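Local coordinates for putative uncharacterized protein (Emericella nidulans, PDB 3PGB) that is a copper amine oxidase that carries copper and a topaquinone cofactor and probably oxidises primary amines, at residues L91-T94 / E95-G98; S431-K434 / D435-T438; L630-S633 / N634-H637; V672-S675 / T676-G680; T702-L705 / P706-F710. All blocks are in the same frame, centred on the assembly; numbering follows the deposited sequence.

Overall arrangement
All five contacts are local turns, yet their settings differ. Contact 1 is a surface loop, and contact 2 is the partly buried end of a beta hairpin. These two touch, through a probable hydrogen bond from Thr94 to Glu436. Contacts 3 and 5 are buried and both reach the second subunit, with centres about 29 Å apart. Contact 4 is partly buried and touches contact 3 where His637 packs on Asp673. Chemistry follows place. Weak bonds and a water serve contact 1, while contact 2 adds a salt bridge. Contact 3 is built on a serine, contact 4 joins an aromatic cluster to calcium, and contact 5 backs a copper ligand.

Contact 1 of 5, residues L91-T94 / E95-G98; sequences LTTT and ENAG
Thr93 and Asn96 are bridged by water 1, which links the backbone just before a short surface turn to the side chain of one of its corner residues. The water accepts from Asn96 ND2 at 2.7 Å and from Thr93 N at 3.1 Å. Residues Thr94 to Ala97 form a type I beta turn, with Glu95 and Asn96 at its corners. The closing bond, from Ala97 N to Thr94 O, is weak at 3.1 Å. A second weak bond runs from Asn96 N to Thr93 OG1 at 3.4 Å, though it is fairly straight (160°). The chi1 of 72° sets that hydroxyl between the backbone N and the carbonyl carbon of Thr93, on the side facing Asn96.

The turn lies between helix 73-84 and strand 102-110, away from the catalytic and metal sites. Thr94 OG1 turns instead to Glu436 OE2, on the hairpin of contact 2. Thr92 OG1 makes a weak hydrogen bond to a sugar of a glycan carried by the protein.

Packing is thin. The side chains of Thr92 and Asn96 cross at about a right angle. Their touching atoms are the methyl Thr92 CG2 and Asn96 CB, 3.7 Å apart.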
loop_
_atom_site.group_PDB
_atom_site.type_symbol
_atom_site.label_atom_id
_atom_site.label_comp_id
_atom_site.label_asym_id
_atom_site.label_seq_id
_atom_site.Cartn_x
_atom_site.Cartn_y
_atom_site.Cartn_z
ATOM N N LEU A 91 -12.875 -46.247 17.678
ATOM C CA LEU A 91 -12.679 -44.871 18.116
ATOM C C LEU A 91 -13.154 -44.665 19.551
ATOM O O LEU A 91 -14.130 -45.279 19.981
ATOM C CB LEU A 91 -13.428 -43.913 17.189
ATOM C CG LEU A 91 -13.018 -43.928 15.715
ATOM C CD1 LEU A 91 -14.044 -43.202 14.877
ATOM C CD2 LEU A 91 -11.629 -43.319 15.521
ATOM N N THR A 92 -12.451 -43.798 20.279
ATOM C CA THR A 92 -12.841 -43.378 21.624
ATOM C C THR A 92 -13.164 -41.877 21.613
ATOM O O THR A 92 -12.519 -41.109 20.898
ATOM C CB THR A 92 -11.704 -43.628 22.634
ATOM O OG1 THR A 92 -11.426 -45.028 22.709
ATOM C CG2 THR A 92 -12.071 -43.109 24.025
ATOM N N THR A 93 -14.156 -41.467 22.406
ATOM C CA THR A 93 -14.508 -40.053 22.522
ATOM C C THR A 93 -13.389 -39.313 23.247
ATOM O O THR A 93 -12.653 -39.901 24.047
ATOM C CB THR A 93 -15.834 -39.827 23.297
ATOM O OG1 THR A 93 -15.641 -40.104 24.693
ATOM C CG2 THR A 93 -16.958 -40.703 22.743
ATOM N N THR A 94 -13.277 -38.020 22.963
ATOM C CA THR A 94 -12.263 -37.158 23.569
ATOM C C THR A 94 -12.327 -37.149 25.096
ATOM O O THR A 94 -11.292 -37.191 25.758
ATOM C CB THR A 94 -12.407 -35.711 23.058
ATOM O OG1 THR A 94 -12.376 -35.709 21.625
ATOM C CG2 THR A 94 -11.282 -34.831 23.601
ATOM N N GLU A 95 -13.540 -37.101 25.640
ATOM C CA GLU A 95 -13.754 -37.074 27.093
ATOM C C GLU A 95 -13.175 -38.324 27.764
ATOM O O GLU A 95 -12.567 -38.239 28.833
ATOM C CB GLU A 95 -15.255 -36.955 27.404
ATOM C CG GLU A 95 -15.594 -36.423 28.800
ATOM C CD GLU A 95 -17.102 -36.404 29.069
ATOM O OE1 GLU A 95 -17.708 -37.497 29.149
ATOM O OE2 GLU A 95 -17.676 -35.297 29.202
ATOM N N ASN A 96 -13.371 -39.476 27.124
ATOM C CA ASN A 96 -12.812 -40.745 27.595
ATOM C C ASN A 96 -11.367 -40.986 27.154
ATOM O O ASN A 96 -10.692 -41.847 27.712
ATOM C CB ASN A 96 -13.672 -41.914 27.102
ATOM C CG ASN A 96 -15.072 -41.897 27.683
ATOM O OD1 ASN A 96 -15.262 -41.573 28.854
ATOM N ND2 ASN A 96 -16.057 -42.264 26.871
ATOM N N ALA A 97 -10.894 -40.234 26.161
ATOM C CA ALA A 97 -9.591 -40.498 25.544
ATOM C C ALA A 97 -8.424 -39.943 26.350
ATOM O O ALA A 97 -8.557 -38.948 27.057
ATOM C CB ALA A 97 -9.551 -39.940 24.123
ATOM N N GLY A 98 -7.281 -40.612 26.235
ATOM C CA GLY A 98 -6.016 -40.126 26.776
ATOM C C GLY A 98 -5.031 -40.026 25.628
ATOM O O GLY A 98 -5.366 -39.496 24.562
HETATM O O HOH W 1 -15.435 -43.378 24.453
#

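Contact 2 of 5, residues S431-K434 / D435-T438; sequences SFYK and DEET
Tyr433 extends its ring toward Glu436 because CG stands anti to the backbone N (chi1 172°). The phenol end thereby lies over the backbone of the turn, with Tyr433 OH 3.3 Å from Glu436 CA. The Glu436 chain bends at chi2 (93°), which brings its carboxylate back to the same water as the phenol. Water 2 accepts from Tyr433 OH at 2.7 Å and also accepts from Glu436 N. It donates to Glu436 OE2 at 2.7 Å. That carboxylate oxygen has a second partner in Thr94 OG1, so the water and the threonine both hold it.

Lys434, on the other face of the hairpin, runs beside Asp435 of the turn, both pointing the same way. Their salt bridge joins Lys434 NZ to Asp435 OD2 at 3.1 Å, with the ammonium nearly in line with the C-O bond. Glu437 lies on the Lys434 face too, but its OE1 is bonded to His439.

The backbone is closed by Lys434 N to Glu437 O at 3.0 Å. The return bond from Glu437 N to Lys434 O is weak. Further along, Tyr433 and Thr438 form an antiparallel non-hydrogen-bonded pair, and Ser431 CB meets Thr438 CG2 at 3.9 Å. Tyr433 also packs on Ile104 and Ile107 of strand 102-110. Asp435 and Glu436 both have positive phi and psi. This is a turn of the I'/III' kind, with both corner residues in the left-handed region, closing a tight two-residue beta hairpin that joins strands 426-434 and 437-451.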
loop_
_atom_site.group_PDB
_atom_site.type_symbol
_atom_site.label_atom_id
_atom_site.label_comp_id
_atom_site.label_asym_id
_atom_site.label_seq_id
_atom_site.Cartn_x
_atom_site.Cartn_y
_atom_site.Cartn_z
ATOM N N SER A 431 -18.256 -21.582 12.262
ATOM C CA SER A 431 -18.100 -22.653 13.244
ATOM C C SER A 431 -16.982 -23.597 12.850
ATOM O O SER A 431 -16.499 -23.575 11.714
ATOM C CB SER A 431 -19.404 -23.435 13.410
ATOM O OG SER A 431 -19.850 -23.932 12.167
ATOM N N PHE A 432 -16.562 -24.414 13.810
ATOM C CA PHE A 432 -15.620 -25.490 13.533
ATOM C C PHE A 432 -15.870 -26.691 14.442
ATOM O O PHE A 432 -16.427 -26.561 15.535
ATOM C CB PHE A 432 -14.183 -24.997 13.679
ATOM C CG PHE A 432 -13.751 -24.785 15.100
ATOM C CD1 PHE A 432 -12.913 -25.691 15.723
ATOM C CD2 PHE A 432 -14.179 -23.674 15.812
ATOM C CE1 PHE A 432 -12.508 -25.494 17.032
ATOM C CE2 PHE A 432 -13.775 -23.468 17.118
ATOM C CZ PHE A 432 -12.942 -24.382 17.730
ATOM N N TYR A 433 -15.453 -27.858 13.969
ATOM C CA TYR A 433 -15.619 -29.090 14.714
ATOM C C TYR A 433 -14.361 -29.360 15.506
ATOM O O TYR A 433 -13.266 -29.283 14.959
ATOM C CB TYR A 433 -15.892 -30.263 13.765
ATOM C CG TYR A 433 -15.894 -31.614 14.447
ATOM C CD1 TYR A 433 -17.078 -32.195 14.877
ATOM C CD2 TYR A 433 -14.708 -32.307 14.670
ATOM C CE1 TYR A 433 -17.085 -33.436 15.503
ATOM C CE2 TYR A 433 -14.706 -33.543 15.300
ATOM C CZ TYR A 433 -15.900 -34.102 15.714
ATOM O OH TYR A 433 -15.903 -35.327 16.337
ATOM N N LYS A 434 -14.514 -29.659 16.791
ATOM C CA LYS A 434 -13.448 -30.294 17.561
ATOM C C LYS A 434 -14.016 -31.017 18.781
ATOM O O LYS A 434 -14.984 -30.564 19.384
ATOM C CB LYS A 434 -12.355 -29.288 17.965
ATOM C CG LYS A 434 -12.535 -28.572 19.313
ATOM C CD LYS A 434 -11.229 -27.876 19.719
ATOM C CE LYS A 434 -11.373 -27.003 20.969
ATOM N NZ LYS A 434 -10.608 -27.542 22.138
ATOM N N ASP A 435 -13.411 -32.149 19.125
ATOM C CA ASP A 435 -13.752 -32.887 20.339
ATOM C C ASP A 435 -15.236 -33.259 20.394
ATOM O O ASP A 435 -15.899 -33.041 21.400
ATOM C CB ASP A 435 -13.339 -32.083 21.580
ATOM C CG ASP A 435 -11.885 -31.623 21.524
ATOM O OD1 ASP A 435 -11.045 -32.361 20.975
ATOM O OD2 ASP A 435 -11.580 -30.521 22.027
ATOM N N GLU A 436 -15.736 -33.826 19.298
ATOM C CA GLU A 436 -17.152 -34.195 19.160
ATOM C C GLU A 436 -18.096 -33.039 19.502
ATOM O O GLU A 436 -19.177 -33.248 20.064
ATOM C CB GLU A 436 -17.483 -35.430 20.012
ATOM C CG GLU A 436 -16.633 -36.655 19.690
ATOM C CD GLU A 436 -15.407 -36.767 20.568
ATOM O OE1 GLU A 436 -15.565 -36.711 21.809
ATOM O OE2 GLU A 436 -14.286 -36.920 20.030
ATOM N N GLU A 437 -17.678 -31.824 19.156
ATOM C CA GLU A 437 -18.425 -30.610 19.467
ATOM C C GLU A 437 -18.403 -29.675 18.267
ATOM O O GLU A 437 -17.425 -29.645 17.521
ATOM C CB GLU A 437 -17.794 -29.884 20.659
ATOM C CG GLU A 437 -17.772 -30.656 21.984
ATOM C CD GLU A 437 -16.822 -30.041 23.014
ATOM O OE1 GLU A 437 -15.836 -29.377 22.622
ATOM O OE2 GLU A 437 -17.062 -30.221 24.227
ATOM N N THR A 438 -19.479 -28.916 18.077
ATOM C CA THR A 438 -19.462 -27.814 17.130
ATOM C C THR A 438 -19.336 -26.533 17.919
ATOM O O THR A 438 -20.177 -26.219 18.760
ATOM C CB THR A 438 -20.708 -27.770 16.267
ATOM O OG1 THR A 438 -20.789 -28.988 15.520
ATOM C CG2 THR A 438 -20.668 -26.591 15.290
HETATM O O HOH W 2 -13.734 -35.491 17.859
#

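Contact 3 of 5, residues L630-S633 / N634-H637; sequences LNSS and NLVH. With NAG (2-acetamido-2-deoxy-beta-D-glucopyranose), chain I.
Ser632 grips the next turn of chain through both its side chain and its carbonyl, and this makes an ST motif. Ser632 OG accepts from Leu635 N at 3.1 Å, and Ser632 O accepts from Val636 N at 3.1 Å. The second bond closes an alpha turn. The hydroxyl can reach forward because OG is anti to the backbone N (chi1 166°).

This is the tight part. Ser632 is buried, and OG has a further hydrogen bond with His388 NE2 of strand 374-389. Leu635 CB lies 3.9 Å from Ser632 CB, and the leucine packs on Leu386 and Ala400 beyond. Asn634 is also buried and is fixed by a bond from ND2 to Ser397 O. The nearest side-chain atoms of Asn634 and the copper ligand His532 are about 9 Å apart. Ser633 faces the dimer interface, where its OG is hydrogen-bonded to Asn572 N of the second subunit.

The other side is looser. Val636 is partly exposed, and its CG2 rests on Ser633 O at 3.6 Å. Asn631 is likewise partly exposed, and its side chain makes no contact with segment 634-637. It carries an N-linked sugar. Its backbone is still tied across the interface, where Asn631 O accepts from Asn572 ND2 of the second subunit. With CG anti to the backbone N (chi1 -170°), the asparagine extends its amide to the sugar, and Asn631 ND2 is bonded covalently to NAG C1 at 1.4 Å.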
loop_
_atom_site.group_PDB
_atom_site.type_symbol
_atom_site.label_atom_id
_atom_site.label_comp_id
_atom_site.label_asym_id
_atom_site.label_seq_id
_atom_site.Cartn_x
_atom_site.Cartn_y
_atom_site.Cartn_z
ATOM N N LEU A 630 17.111 -19.994 2.084
ATOM C CA LEU A 630 17.244 -20.876 0.934
ATOM C C LEU A 630 17.480 -22.297 1.438
ATOM O O LEU A 630 18.305 -22.511 2.323
ATOM C CB LEU A 630 18.422 -20.433 0.068
ATOM C CG LEU A 630 18.393 -19.009 -0.492
ATOM C CD1 LEU A 630 19.732 -18.696 -1.164
ATOM C CD2 LEU A 630 17.230 -18.822 -1.464
ATOM N N ASN A 631 16.749 -23.260 0.885
ATOM C CA ASN A 631 16.840 -24.656 1.320
ATOM C C ASN A 631 16.777 -24.807 2.850
ATOM O O ASN A 631 17.615 -25.478 3.453
ATOM C CB ASN A 631 18.125 -25.291 0.772
ATOM C CG ASN A 631 18.166 -26.800 0.970
ATOM O OD1 ASN A 631 17.138 -27.437 1.219
ATOM N ND2 ASN A 631 19.364 -27.379 0.855
ATOM N N SER A 632 15.777 -24.182 3.466
ATOM C CA SER A 632 15.636 -24.184 4.923
ATOM C C SER A 632 15.852 -25.565 5.545
ATOM O O SER A 632 15.276 -26.554 5.097
ATOM C CB SER A 632 14.255 -23.658 5.321
ATOM O OG SER A 632 13.975 -23.937 6.681
ATOM N N SER A 633 16.691 -25.616 6.574
ATOM C CA SER A 633 16.888 -26.830 7.358
ATOM C C SER A 633 15.662 -27.132 8.226
ATOM O O SER A 633 15.388 -28.292 8.528
ATOM C CB SER A 633 18.136 -26.707 8.244
ATOM O OG SER A 633 19.320 -26.590 7.467
ATOM N N ASN A 634 14.929 -26.095 8.626
ATOM C CA ASN A 634 13.708 -26.282 9.409
ATOM C C ASN A 634 12.587 -26.940 8.609
ATOM O O ASN A 634 11.864 -27.809 9.116
ATOM C CB ASN A 634 13.178 -24.941 9.918
ATOM C CG ASN A 634 14.060 -24.311 10.961
ATOM O OD1 ASN A 634 15.018 -24.917 11.441
ATOM N ND2 ASN A 634 13.736 -23.076 11.321
ATOM N N LEU A 635 12.437 -26.499 7.364
ATOM C CA LEU A 635 11.283 -26.860 6.554
ATOM C C LEU A 635 11.503 -28.122 5.750
ATOM O O LEU A 635 10.599 -28.942 5.624
ATOM C CB LEU A 635 10.928 -25.715 5.600
ATOM C CG LEU A 635 10.246 -24.500 6.217
ATOM C CD1 LEU A 635 9.906 -23.502 5.127
ATOM C CD2 LEU A 635 9.000 -24.919 6.974
ATOM N N VAL A 636 12.701 -28.264 5.193
ATOM C CA VAL A 636 12.996 -29.335 4.250
ATOM C C VAL A 636 11.983 -29.248 3.094
ATOM O O VAL A 636 12.007 -28.270 2.353
ATOM C CB VAL A 636 13.060 -30.710 4.957
ATOM C CG1 VAL A 636 13.537 -31.796 4.002
ATOM C CG2 VAL A 636 13.993 -30.627 6.153
ATOM N N HIS A 637 11.080 -30.215 2.949
ATOM C CA HIS A 637 10.124 -30.190 1.832
ATOM C C HIS A 637 8.731 -29.652 2.221
ATOM O O HIS A 637 7.813 -29.678 1.397
ATOM C CB HIS A 637 9.982 -31.592 1.217
ATOM C CG HIS A 637 11.257 -32.143 0.659
ATOM N ND1 HIS A 637 11.965 -31.514 -0.345
ATOM C CD2 HIS A 637 11.939 -33.280 0.941
ATOM C CE1 HIS A 637 13.035 -32.230 -0.645
ATOM N NE2 HIS A 637 13.041 -33.308 0.120
HETATM C C1 NAG I . 19.564 -28.799 1.029
HETATM C C2 NAG I . 20.065 -29.405 -0.285
HETATM C C3 NAG I . 20.447 -30.875 -0.112
HETATM C C4 NAG I . 21.313 -31.084 1.132
HETATM C C5 NAG I . 20.703 -30.395 2.358
HETATM C C6 NAG I . 21.591 -30.522 3.602
HETATM C C7 NAG I . 19.168 -28.452 -2.372
HETATM C C8 NAG I . 18.009 -28.437 -3.331
HETATM N N2 NAG I . 19.042 -29.264 -1.316
HETATM O O3 NAG I . 21.133 -31.325 -1.265
HETATM O O4 NAG I . 21.482 -32.465 1.377
HETATM O O5 NAG I . 20.499 -29.024 2.067
HETATM O O6 NAG I . 22.056 -29.252 4.021
HETATM O O7 NAG I . 20.156 -27.743 -2.589
#

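Contact 4 of 5, residues V672-S675 / T676-G680; sequences VDFS and TFFNG. With CA (calcium ion), chain E.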
loop_
_atom_site.group_PDB
_atom_site.type_symbol
_atom_site.label_atom_id
_atom_site.label_comp_id
_atom_site.label_asym_id
_atom_site.label_seq_id
_atom_site.Cartn_x
_atom_site.Cartn_y
_atom_site.Cartn_z
ATOM N N VAL A 672 1.427 -32.986 1.202
ATOM C CA VAL A 672 1.490 -32.126 0.019
ATOM C C VAL A 672 2.874 -31.492 -0.079
ATOM O O VAL A 672 3.263 -30.669 0.755
ATOM C CB VAL A 672 0.404 -31.030 0.025
ATOM C CG1 VAL A 672 0.458 -30.223 -1.269
ATOM C CG2 VAL A 672 -0.969 -31.650 0.201
ATOM N N ASP A 673 3.614 -31.912 -1.097
ATOM C CA ASP A 673 4.888 -31.337 -1.451
ATOM C C ASP A 673 4.629 -30.479 -2.689
ATOM O O ASP A 673 4.519 -30.990 -3.813
ATOM C CB ASP A 673 5.881 -32.463 -1.735
ATOM C CG ASP A 673 7.259 -31.962 -2.115
ATOM O OD1 ASP A 673 7.358 -30.878 -2.730
ATOM O OD2 ASP A 673 8.244 -32.685 -1.818
ATOM N N PHE A 674 4.514 -29.170 -2.465
ATOM C CA PHE A 674 4.179 -28.217 -3.526
ATOM C C PHE A 674 5.123 -28.324 -4.732
ATOM O O PHE A 674 4.680 -28.161 -5.868
ATOM C CB PHE A 674 4.155 -26.782 -2.970
ATOM C CG PHE A 674 3.595 -25.765 -3.928
ATOM C CD1 PHE A 674 2.241 -25.755 -4.236
ATOM C CD2 PHE A 674 4.416 -24.814 -4.519
ATOM C CE1 PHE A 674 1.720 -24.820 -5.119
ATOM C CE2 PHE A 674 3.893 -23.873 -5.402
ATOM C CZ PHE A 674 2.551 -23.880 -5.701
ATOM N N SER A 675 6.403 -28.619 -4.496
ATOM C CA SER A 675 7.377 -28.783 -5.601
ATOM C C SER A 675 6.911 -29.715 -6.712
ATOM O O SER A 675 7.208 -29.480 -7.883
ATOM C CB SER A 675 8.725 -29.305 -5.090
ATOM O OG SER A 675 9.482 -28.246 -4.550
ATOM N N THR A 676 6.189 -30.766 -6.328
ATOM C CA THR A 676 5.788 -31.830 -7.243
ATOM C C THR A 676 4.658 -31.405 -8.185
ATOM O O THR A 676 4.332 -32.125 -9.120
ATOM C CB THR A 676 5.361 -33.105 -6.460
ATOM O OG1 THR A 676 4.132 -32.862 -5.766
ATOM C CG2 THR A 676 6.440 -33.516 -5.444
ATOM N N PHE A 677 4.068 -30.235 -7.939
ATOM C CA PHE A 677 3.064 -29.659 -8.845
ATOM C C PHE A 677 3.677 -29.292 -10.195
ATOM O O PHE A 677 2.961 -29.193 -11.191
ATOM C CB PHE A 677 2.445 -28.384 -8.248
ATOM C CG PHE A 677 1.442 -28.620 -7.143
ATOM C CD1 PHE A 677 1.462 -29.777 -6.354
ATOM C CD2 PHE A 677 0.489 -27.639 -6.864
ATOM C CE1 PHE A 677 0.535 -29.954 -5.328
ATOM C CE2 PHE A 677 -0.436 -27.806 -5.845
ATOM C CZ PHE A 677 -0.414 -28.971 -5.072
ATOM N N PHE A 678 4.993 -29.071 -10.213
ATOM C CA PHE A 678 5.693 -28.576 -11.400
ATOM C C PHE A 678 6.347 -29.720 -12.175
ATOM O O PHE A 678 7.463 -30.156 -11.862
ATOM C CB PHE A 678 6.704 -27.499 -10.993
ATOM C CG PHE A 678 6.069 -26.346 -10.276
ATOM C CD1 PHE A 678 5.623 -25.231 -10.981
ATOM C CD2 PHE A 678 5.848 -26.407 -8.908
ATOM C CE1 PHE A 678 4.995 -24.180 -10.321
ATOM C CE2 PHE A 678 5.226 -25.366 -8.246
ATOM C CZ PHE A 678 4.797 -24.246 -8.952
ATOM N N ASN A 679 5.610 -30.197 -13.180
ATOM C CA ASN A 679 6.011 -31.314 -14.030
ATOM C C ASN A 679 5.796 -30.962 -15.501
ATOM O O ASN A 679 5.223 -31.741 -16.266
ATOM C CB ASN A 679 5.232 -32.588 -13.651
ATOM C CG ASN A 679 3.726 -32.422 -13.788
ATOM O OD1 ASN A 679 3.207 -31.306 -13.709
ATOM N ND2 ASN A 679 3.019 -33.529 -13.992
ATOM N N GLY A 680 6.239 -29.765 -15.876
ATOM C CA GLY A 680 6.328 -29.355 -17.283
ATOM C C GLY A 680 5.042 -29.267 -18.089
ATOM O O GLY A 680 5.092 -29.274 -19.317
HETATM CA CA CA E . 1.611 -29.751 -12.972
HETATM O O HOH W 3 0.921 -31.620 -11.693
HETATM O O HOH W 4 -0.291 -28.830 -11.765
#
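Phe677, whose ring packs against Phe674, gives its backbone oxygen to a calcium ion: Phe677 O lies 2.3 Å from the metal. Asn679 is a second ligand from the same loop. Waters 3 and 4 bind as well, and Glu584 and Glu681 help complete the site.

A short 3-10 segment holds the ligand carbonyl in place. Phe677 N bonds to Phe674 O at 3.0 Å, and Phe678 N to Ser675 O at 3.2 Å. At the start of the segment, Asp673 O takes two donors. Thr676 OG1 comes to it at 2.7 Å nearly along the C=O axis, and Thr676 N is the second donor.

Three rings form a cluster beside this backbone. Phe678 turns its edge toward the face of Phe674 in an offset edge-to-face pair, planes at 76° and centroids 5.4 Å apart. Phe674 CD1 lies over one face of Phe677, near the rim, with the two planes at an oblique 49°. Val672 CG1 adds a contact to Phe677 CE1 at 4.1 Å.

Outside the loop, Arg588 makes a cation-pi contact with Phe678. The cluster lies against strand 646-650, with Phe674 on Gln647 and the other two rings on Thr649, and Phe674 meets Trp691 of strand 686-698 edge-to-face.

Contact 5 of 5, residues T702-L705 / P706-F710; sequences TGDL and PNTVF
Asp704 and Thr708 meet in a buried turn between strands 686-698 and 714-722, where a side-chain hydrogen bond spans a cis-proline. Thr708 OG1 donates to Asp704 OD1 at 2.8 Å. It comes to the anti side of the carboxylate, 19° out of its plane. The two side chains lie alongside and point the same way, and Thr708 CG2 also touches Asp704 OD1 at 3.4 Å.

Between them the chain reverses through Leu705 and Pro706. The peptide bond before Pro706 is cis, as in a type VI turn. A short 3-10 segment, 702-704, leads in, and Leu705 N is bonded to Thr702 O at 3.0 Å.

Water 5 makes a second bridge. It donates to Asp704 OD1 at 2.6 Å and accepts from Val709 N at 3.1 Å. The same OD1 is hydrogen-bonded to His698 NE2, while OD2 accepts from His701 N. These bonds hold the carboxylate, which may orient and polarise the imidazole. Thr702 OG1 bonds to Leu725 O of the second subunit, so the turn also lies at the dimer interface.

Asp704, its OD1 shared by Thr708, water 5 and His698, is a second-shell residue of the three-histidine copper site (His532, His534, His698) of copper amine oxidases.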
loop_
_atom_site.group_PDB
_atom_site.type_symbol
_atom_site.label_atom_id
_atom_site.label_comp_id
_atom_site.label_asym_id
_atom_site.label_seq_id
_atom_site.Cartn_x
_atom_site.Cartn_y
_atom_site.Cartn_z
ATOM N N THR A 702 11.630 -1.895 19.315
ATOM C CA THR A 702 11.003 -1.519 20.580
ATOM C C THR A 702 9.531 -1.138 20.418
ATOM O O THR A 702 8.739 -1.296 21.346
ATOM C CB THR A 702 11.751 -0.345 21.251
ATOM O OG1 THR A 702 11.864 0.749 20.324
ATOM C CG2 THR A 702 13.137 -0.784 21.715
ATOM N N GLY A 703 9.172 -0.639 19.240
ATOM C CA GLY A 703 7.788 -0.306 18.922
ATOM C C GLY A 703 6.884 -1.510 18.709
ATOM O O GLY A 703 5.680 -1.362 18.512
ATOM N N ASP A 704 7.457 -2.707 18.724
ATOM C CA ASP A 704 6.658 -3.926 18.743
ATOM C C ASP A 704 6.280 -4.341 20.171
ATOM O O ASP A 704 5.624 -5.359 20.362
ATOM C CB ASP A 704 7.396 -5.049 18.013
ATOM C CG ASP A 704 7.469 -4.804 16.518
ATOM O OD1 ASP A 704 6.488 -5.142 15.830
ATOM O OD2 ASP A 704 8.487 -4.270 16.035
ATOM N N LEU A 705 6.691 -3.547 21.161
ATOM C CA LEU A 705 6.300 -3.756 22.551
ATOM C C LEU A 705 5.200 -2.766 22.929
ATOM O O LEU A 705 5.348 -1.566 22.701
ATOM C CB LEU A 705 7.492 -3.538 23.481
ATOM C CG LEU A 705 8.730 -4.394 23.235
ATOM C CD1 LEU A 705 9.830 -3.971 24.197
ATOM C CD2 LEU A 705 8.412 -5.868 23.384
ATOM N N PRO A 706 4.092 -3.252 23.513
ATOM C CA PRO A 706 3.750 -4.637 23.860
ATOM C C PRO A 706 3.327 -5.495 22.657
ATOM O O PRO A 706 3.523 -6.715 22.668
ATOM C CB PRO A 706 2.576 -4.461 24.821
ATOM C CG PRO A 706 1.907 -3.199 24.319
ATOM C CD PRO A 706 3.034 -2.308 23.923
ATOM N N ASN A 707 2.746 -4.863 21.640
ATOM C CA ASN A 707 2.267 -5.579 20.461
ATOM C C ASN A 707 2.729 -4.949 19.172
ATOM O O ASN A 707 2.977 -3.746 19.110
ATOM C CB ASN A 707 0.738 -5.607 20.439
ATOM C CG ASN A 707 0.157 -6.666 21.342
ATOM O OD1 ASN A 707 0.883 -7.413 22.010
ATOM N ND2 ASN A 707 -1.169 -6.744 21.362
ATOM N N THR A 708 2.817 -5.773 18.137
ATOM C CA THR A 708 3.051 -5.290 16.789
ATOM C C THR A 708 1.802 -4.543 16.347
ATOM O O THR A 708 0.708 -4.836 16.822
ATOM C CB THR A 708 3.363 -6.459 15.836
ATOM O OG1 THR A 708 4.548 -7.113 16.290
ATOM C CG2 THR A 708 3.572 -5.987 14.396
ATOM N N VAL A 709 1.974 -3.571 15.462
ATOM C CA VAL A 709 0.872 -2.718 15.024
ATOM C C VAL A 709 0.487 -3.005 13.573
ATOM O O VAL A 709 1.351 -3.288 12.731
ATOM C CB VAL A 709 1.224 -1.219 15.191
ATOM C CG1 VAL A 709 1.563 -0.923 16.640
ATOM C CG2 VAL A 709 2.377 -0.819 14.279
ATOM N N PHE A 710 -0.813 -2.918 13.291
ATOM C CA PHE A 710 -1.350 -3.213 11.962
ATOM C C PHE A 710 -0.944 -2.202 10.887
ATOM O O PHE A 710 -0.985 -2.514 9.698
ATOM C CB PHE A 710 -2.883 -3.262 12.005
ATOM C CG PHE A 710 -3.453 -4.516 12.625
ATOM C CD1 PHE A 710 -3.090 -5.772 12.157
ATOM C CD2 PHE A 710 -4.400 -4.433 13.643
ATOM C CE1 PHE A 710 -3.627 -6.924 12.714
ATOM C CE2 PHE A 710 -4.949 -5.581 14.203
ATOM C CZ PHE A 710 -4.563 -6.831 13.738
HETATM O O HOH W 5 5.030 -3.106 15.049
#